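Local coordinates for F420-dependent methylenetetrahydromethanopterin dehydrogenase (Methanopyrus kandleri, PDB 1QV9), which catalyses the reversible, coenzyme F420-dependent reduction of methenyl-tetrahydromethanopterin to methylene-tetrahydromethanopterin in methanogenesis from carbon dioxide, at residues Ile183-Leu188 against Ala206-Glu211; Pro197-Lys202 against Arg252-Ser257. All blocks are in the same frame, centred on the assembly; numbering follows the deposited sequence.

Interaction 1. Residues Ile183-Leu188 against Ala206-Glu211; sequences IDRNTL and ALEIAE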
loop_
_atom_site.group_PDB
_atom_site.type_symbol
_atom_site.label_atom_id
_atom_site.label_comp_id
_atom_site.label_asym_id
_atom_site.label_seq_id
_atom_site.Cartn_x
_atom_site.Cartn_y
_atom_site.Cartn_z
ATOM N N ILE A 183 13.628 -27.711 5.022
ATOM C CA ILE A 183 13.548 -26.418 4.370
ATOM C C ILE A 183 13.272 -25.274 5.318
ATOM O O ILE A 183 12.403 -25.356 6.206
ATOM C CB ILE A 183 12.419 -26.444 3.287
ATOM C CG1 ILE A 183 12.732 -27.542 2.257
ATOM C CG2 ILE A 183 12.252 -25.052 2.620
ATOM C CD1 ILE A 183 11.569 -27.842 1.291
ATOM N N ASP A 184 14.035 -24.214 5.130
ATOM C CA ASP A 184 13.851 -22.998 5.893
ATOM C C ASP A 184 14.402 -21.794 5.169
ATOM O O ASP A 184 14.766 -21.882 3.980
ATOM C CB ASP A 184 14.407 -23.137 7.312
ATOM C CG ASP A 184 15.944 -23.199 7.371
ATOM O OD1 ASP A 184 16.617 -23.073 6.327
ATOM O OD2 ASP A 184 16.478 -23.375 8.493
ATOM N N ARG A 185 14.412 -20.654 5.856
ATOM C CA ARG A 185 14.902 -19.413 5.293
ATOM C C ARG A 185 16.235 -19.557 4.553
ATOM O O ARG A 185 16.388 -19.082 3.414
ATOM C CB ARG A 185 15.023 -18.391 6.434
ATOM C CG ARG A 185 15.561 -17.053 6.019
ATOM C CD ARG A 185 16.802 -16.659 6.766
ATOM N NE ARG A 185 16.696 -16.721 8.223
ATOM C CZ ARG A 185 17.774 -16.831 8.998
ATOM N NH1 ARG A 185 17.663 -16.879 10.316
ATOM N NH2 ARG A 185 18.965 -16.939 8.439
ATOM N N ASN A 186 17.190 -20.260 5.159
ATOM C CA ASN A 186 18.488 -20.387 4.515
ATOM C C ASN A 186 18.537 -21.246 3.274
ATOM O O ASN A 186 19.476 -21.149 2.491
ATOM C CB ASN A 186 19.554 -20.828 5.520
ATOM C CG ASN A 186 19.955 -19.684 6.473
ATOM O OD1 ASN A 186 19.734 -18.495 6.168
ATOM N ND2 ASN A 186 20.554 -20.040 7.621
ATOM N N THR A 187 17.535 -22.099 3.081
ATOM C CA THR A 187 17.466 -22.919 1.880
ATOM C C THR A 187 17.522 -22.013 0.666
ATOM O O THR A 187 18.078 -22.367 -0.390
ATOM C CB THR A 187 16.108 -23.690 1.873
ATOM O OG1 THR A 187 16.029 -24.474 3.051
ATOM C CG2 THR A 187 15.984 -24.605 0.654
ATOM N N LEU A 188 16.947 -20.817 0.801
ATOM C CA LEU A 188 16.862 -19.928 -0.351
ATOM C C LEU A 188 18.217 -19.402 -0.856
ATOM O O LEU A 188 18.350 -19.058 -2.031
ATOM C CB LEU A 188 15.949 -18.732 -0.037
ATOM C CG LEU A 188 14.530 -19.083 0.399
ATOM C CD1 LEU A 188 13.675 -17.825 0.246
ATOM C CD2 LEU A 188 13.976 -20.244 -0.382
ATOM N N ALA A 206 10.365 -13.276 4.645
ATOM C CA ALA A 206 9.072 -13.897 4.753
ATOM C C ALA A 206 9.110 -15.298 5.389
ATOM O O ALA A 206 8.240 -15.635 6.165
ATOM C CB ALA A 206 8.400 -13.973 3.326
ATOM N N LEU A 207 10.094 -16.114 5.042
ATOM C CA LEU A 207 10.173 -17.464 5.556
ATOM C C LEU A 207 10.589 -17.422 7.021
ATOM O O LEU A 207 10.145 -18.280 7.781
ATOM C CB LEU A 207 11.189 -18.326 4.788
ATOM C CG LEU A 207 10.812 -18.617 3.334
ATOM C CD1 LEU A 207 11.757 -19.711 2.799
ATOM C CD2 LEU A 207 9.362 -19.175 3.262
ATOM N N GLU A 208 11.398 -16.437 7.398
ATOM C CA GLU A 208 11.806 -16.350 8.801
ATOM C C GLU A 208 10.569 -16.015 9.615
ATOM O O GLU A 208 10.302 -16.648 10.657
ATOM C CB GLU A 208 12.893 -15.287 9.001
ATOM C CG GLU A 208 13.286 -15.177 10.485
ATOM C CD GLU A 208 14.096 -16.360 10.958
ATOM O OE1 GLU A 208 14.141 -16.562 12.203
ATOM O OE2 GLU A 208 14.662 -17.098 10.111
ATOM N N ILE A 209 9.774 -15.035 9.166
ATOM C CA ILE A 209 8.576 -14.673 9.916
ATOM C C ILE A 209 7.595 -15.851 9.984
ATOM O O ILE A 209 6.992 -16.117 11.019
ATOM C CB ILE A 209 7.893 -13.422 9.281
ATOM C CG1 ILE A 209 8.815 -12.215 9.425
ATOM C CG2 ILE A 209 6.471 -13.226 9.874
ATOM C CD1 ILE A 209 8.318 -10.941 8.720
ATOM N N ALA A 210 7.391 -16.546 8.868
ATOM C CA ALA A 210 6.522 -17.699 8.837
ATOM C C ALA A 210 7.004 -18.763 9.823
ATOM O O ALA A 210 6.197 -19.334 10.524
ATOM C CB ALA A 210 6.453 -18.276 7.381
ATOM N N GLU A 211 8.310 -19.041 9.856
ATOM C CA GLU A 211 8.796 -20.042 10.805
ATOM C C GLU A 211 8.502 -19.574 12.239
ATOM O O GLU A 211 8.078 -20.381 13.096
ATOM C CB GLU A 211 10.302 -20.272 10.600
ATOM C CG GLU A 211 10.865 -21.325 11.563
ATOM C CD GLU A 211 12.332 -21.621 11.324
ATOM O OE1 GLU A 211 12.966 -22.261 12.201
ATOM O OE2 GLU A 211 12.845 -21.223 10.268
HETATM O O HOH W 1 15.406 -22.822 11.138
HETATM O O HOH W 2 12.379 -20.429 7.888
#
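Where strand 180-183, outermost in this chain's parallel sheet, runs out, the loop that follows lies against helix 197-223, joining the alpha/beta domain to the helical part of the subunit. Thr187 ties the loop's start into a turn: its OG1 accepts from Asp184 N with an N-H...O angle of 174°. Leu207 sets its CB 3.9 Å from Arg185 CA. Leu207 CD1 meets Leu188 CD1 tip to tip at 3.7 Å, branched apolar ends that suit a buried seam. Arg185, with CG anti to the backbone N and the chain bent at chi2 and chi3, turns alongside Glu208. It forms a side-on salt bridge whose two hydrogen bonds, NE at 2.8 Å and NH1 at 3.0 Å, both end on Glu208 OE2, near the guanidinium plane although both donors come from above the carboxylate plane. An alanine here would remove both nitrogens that hold Glu208 OE2, and NH1's salt bridge to Glu219 of the second subunit, and would probably leave a buried charge poorly compensated and the subunit joint weaker. The polar link of Glu211 to the loop runs through water, one molecule bridging Arg185 N and Glu211 OE2, the latter at 2.6 Å from the water oxygen.

Interaction 2. Residues Pro197-Lys202 against Arg252-Ser257; sequences PYAMVK and RELEKS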
loop_
_atom_site.group_PDB
_atom_site.type_symbol
_atom_site.label_atom_id
_atom_site.label_comp_id
_atom_site.label_asym_id
_atom_site.label_seq_id
_atom_site.Cartn_x
_atom_site.Cartn_y
_atom_site.Cartn_z
ATOM N N PRO A 197 18.523 -9.530 -6.119
ATOM C CA PRO A 197 18.889 -9.946 -4.775
ATOM C C PRO A 197 17.962 -9.485 -3.651
ATOM O O PRO A 197 17.829 -10.225 -2.658
ATOM C CB PRO A 197 20.329 -9.440 -4.640
ATOM C CG PRO A 197 20.359 -8.229 -5.468
ATOM C CD PRO A 197 19.501 -8.577 -6.683
ATOM N N TYR A 198 17.337 -8.315 -3.802
ATOM C CA TYR A 198 16.403 -7.846 -2.754
ATOM C C TYR A 198 15.158 -8.736 -2.768
ATOM O O TYR A 198 14.529 -8.931 -1.724
ATOM C CB TYR A 198 16.067 -6.378 -2.945
ATOM C CG TYR A 198 17.303 -5.533 -2.731
ATOM C CD1 TYR A 198 17.760 -5.265 -1.434
ATOM C CD2 TYR A 198 18.069 -5.067 -3.810
ATOM C CE1 TYR A 198 18.976 -4.548 -1.225
ATOM C CE2 TYR A 198 19.270 -4.344 -3.596
ATOM C CZ TYR A 198 19.705 -4.102 -2.320
ATOM O OH TYR A 198 20.887 -3.418 -2.158
ATOM N N ALA A 199 14.801 -9.314 -3.923
ATOM C CA ALA A 199 13.666 -10.255 -3.912
ATOM C C ALA A 199 14.038 -11.467 -3.042
ATOM O O ALA A 199 13.224 -11.942 -2.259
ATOM C CB ALA A 199 13.326 -10.710 -5.372
HETATM N N MSE A 200 15.264 -12.006 -3.196
HETATM C CA MSE A 200 15.680 -13.131 -2.381
HETATM C C MSE A 200 15.638 -12.752 -0.893
HETATM O O MSE A 200 15.173 -13.524 -0.058
HETATM C CB MSE A 200 17.115 -13.588 -2.736
HETATM C CG MSE A 200 17.529 -14.760 -1.870
HETATM SE SE MSE A 200 19.363 -15.322 -2.412
HETATM C CE MSE A 200 20.259 -13.779 -1.780
ATOM N N VAL A 201 16.158 -11.572 -0.575
ATOM C CA VAL A 201 16.226 -11.154 0.810
ATOM C C VAL A 201 14.830 -10.947 1.416
ATOM O O VAL A 201 14.565 -11.305 2.596
ATOM C CB VAL A 201 17.112 -9.892 0.904
ATOM C CG1 VAL A 201 16.915 -9.191 2.206
ATOM C CG2 VAL A 201 18.596 -10.335 0.731
ATOM N N LYS A 202 13.914 -10.394 0.626
ATOM C CA LYS A 202 12.537 -10.247 1.122
ATOM C C LYS A 202 11.900 -11.626 1.316
ATOM O O LYS A 202 11.117 -11.839 2.223
ATOM C CB LYS A 202 11.698 -9.414 0.137
ATOM C CG LYS A 202 12.113 -7.967 0.142
ATOM C CD LYS A 202 11.393 -7.159 -0.962
ATOM C CE LYS A 202 11.837 -5.694 -1.034
ATOM N NZ LYS A 202 11.312 -4.852 0.066
ATOM N N ARG A 252 7.992 -11.070 -5.443
ATOM C CA ARG A 252 7.580 -11.439 -6.797
ATOM C C ARG A 252 7.431 -10.190 -7.669
ATOM O O ARG A 252 7.813 -10.236 -8.884
ATOM C CB ARG A 252 6.297 -12.229 -6.758
ATOM C CG ARG A 252 5.918 -12.812 -8.136
ATOM C CD ARG A 252 5.152 -14.019 -7.904
ATOM N NE ARG A 252 4.801 -14.800 -9.100
ATOM C CZ ARG A 252 5.491 -15.829 -9.580
ATOM N NH1 ARG A 252 5.007 -16.470 -10.634
ATOM N NH2 ARG A 252 6.629 -16.262 -9.045
ATOM N N GLU A 253 6.889 -9.093 -7.135
ATOM C CA GLU A 253 6.744 -7.876 -7.941
ATOM C C GLU A 253 8.130 -7.354 -8.368
ATOM O O GLU A 253 8.250 -6.792 -9.444
ATOM C CB GLU A 253 5.949 -6.788 -7.205
ATOM C CG GLU A 253 4.464 -7.159 -7.025
ATOM C CD GLU A 253 3.687 -7.363 -8.344
ATOM O OE1 GLU A 253 3.035 -8.415 -8.514
ATOM O OE2 GLU A 253 3.710 -6.437 -9.162
ATOM N N LEU A 254 9.166 -7.533 -7.548
ATOM C CA LEU A 254 10.522 -7.099 -7.916
ATOM C C LEU A 254 10.984 -7.939 -9.111
ATOM O O LEU A 254 11.625 -7.404 -10.035
ATOM C CB LEU A 254 11.527 -7.278 -6.759
ATOM C CG LEU A 254 11.488 -6.168 -5.716
ATOM C CD1 LEU A 254 12.386 -6.569 -4.569
ATOM C CD2 LEU A 254 11.942 -4.828 -6.295
ATOM N N GLU A 255 10.671 -9.227 -9.115
ATOM C CA GLU A 255 11.083 -10.046 -10.264
ATOM C C GLU A 255 10.318 -9.568 -11.467
ATOM O O GLU A 255 10.877 -9.514 -12.582
ATOM C CB GLU A 255 10.833 -11.527 -10.018
ATOM C CG GLU A 255 11.746 -12.123 -8.910
ATOM C CD GLU A 255 13.223 -12.213 -9.315
ATOM O OE1 GLU A 255 13.634 -13.229 -9.932
ATOM O OE2 GLU A 255 13.965 -11.252 -9.017
ATOM N N LYS A 256 9.048 -9.202 -11.294
ATOM C CA LYS A 256 8.306 -8.706 -12.462
ATOM C C LYS A 256 8.954 -7.425 -13.007
ATOM O O LYS A 256 9.026 -7.228 -14.242
ATOM C CB LYS A 256 6.833 -8.410 -12.119
ATOM C CG LYS A 256 6.002 -9.672 -11.863
ATOM C CD LYS A 256 4.562 -9.286 -11.518
ATOM C CE LYS A 256 3.750 -10.495 -11.156
ATOM N NZ LYS A 256 2.358 -10.055 -10.708
ATOM N N SER A 257 9.424 -6.537 -12.138
ATOM C CA SER A 257 10.033 -5.294 -12.608
ATOM C C SER A 257 11.253 -5.550 -13.465
ATOM O O SER A 257 11.589 -4.729 -14.337
ATOM C CB SER A 257 10.387 -4.374 -11.431
ATOM O OG SER A 257 11.556 -4.786 -10.765
#
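Pro197 begins the helical segment 197-202, and its carbonyl O accepts from Val201 N in the first regular turn. Tyr198 comes next and offers mainly its root to the partner helix: CB lies 4.0 Å from Leu254 CD1, while the ring leads away to the third subunit, where OH is hydrogen-bonded to Arg263 of that subunit and the ring meets its Phe278 edge-to-face. Ala199 CA and Leu254 CA are the nearest pair of CA atoms, 6.0 Å apart. The Ala199 methyl points at the other helix and packs on Leu254 CB at 4.1 Å; so small a side chain suits a place where the helices come this near. The same methyl touches Glu255 OE2 at 3.7 Å. Glu255, bent at chi2, curls toward the start of helix 197-223, where OE1 accepts from Glu195 N and OE2 from Asn196 N. Lys202, one turn beyond Tyr198, crosses Leu254 at about a right angle, setting CE 3.7 Å from Leu254 CD1. A lysine serves here because its methylenes cover the leucine while NZ carries the charge onward to Glu250 of the same chain, Glu253 of the third subunit and Glu239 of the second. Leu254, with CG anti to the carbonyl carbon, thus lays one methyl, CD1, against Tyr198, Ala199 and Lys202. The axes of 197-202 and 252-257 come within 8.6 Å, at 169° and so nearly antiparallel; the helices they belong to, 197-223 and 227-257, form an alpha-helical hairpin within the helix bundle.

How the interactions relate
Helix 197-223 is common to both contacts: its first turns pair with helix 227-257 in interaction 2, and about two turns further on it receives the loop of interaction 1. The centres lie about 15 Å apart, and the two contacts touch where Leu188 O packs against the selenium of selenomethionine Met200, with 3.9 Å between Leu188 O and Met200 SE. Interaction 1 joins this helix to the loop leaving the sheet, whereas interaction 2 sets it against its antiparallel neighbour. Both also meet the second subunit, through Arg185 and Lys202 respectively, and interaction 2 reaches the third and fourth as well, in keeping with a hexamer built as a trimer of dimers.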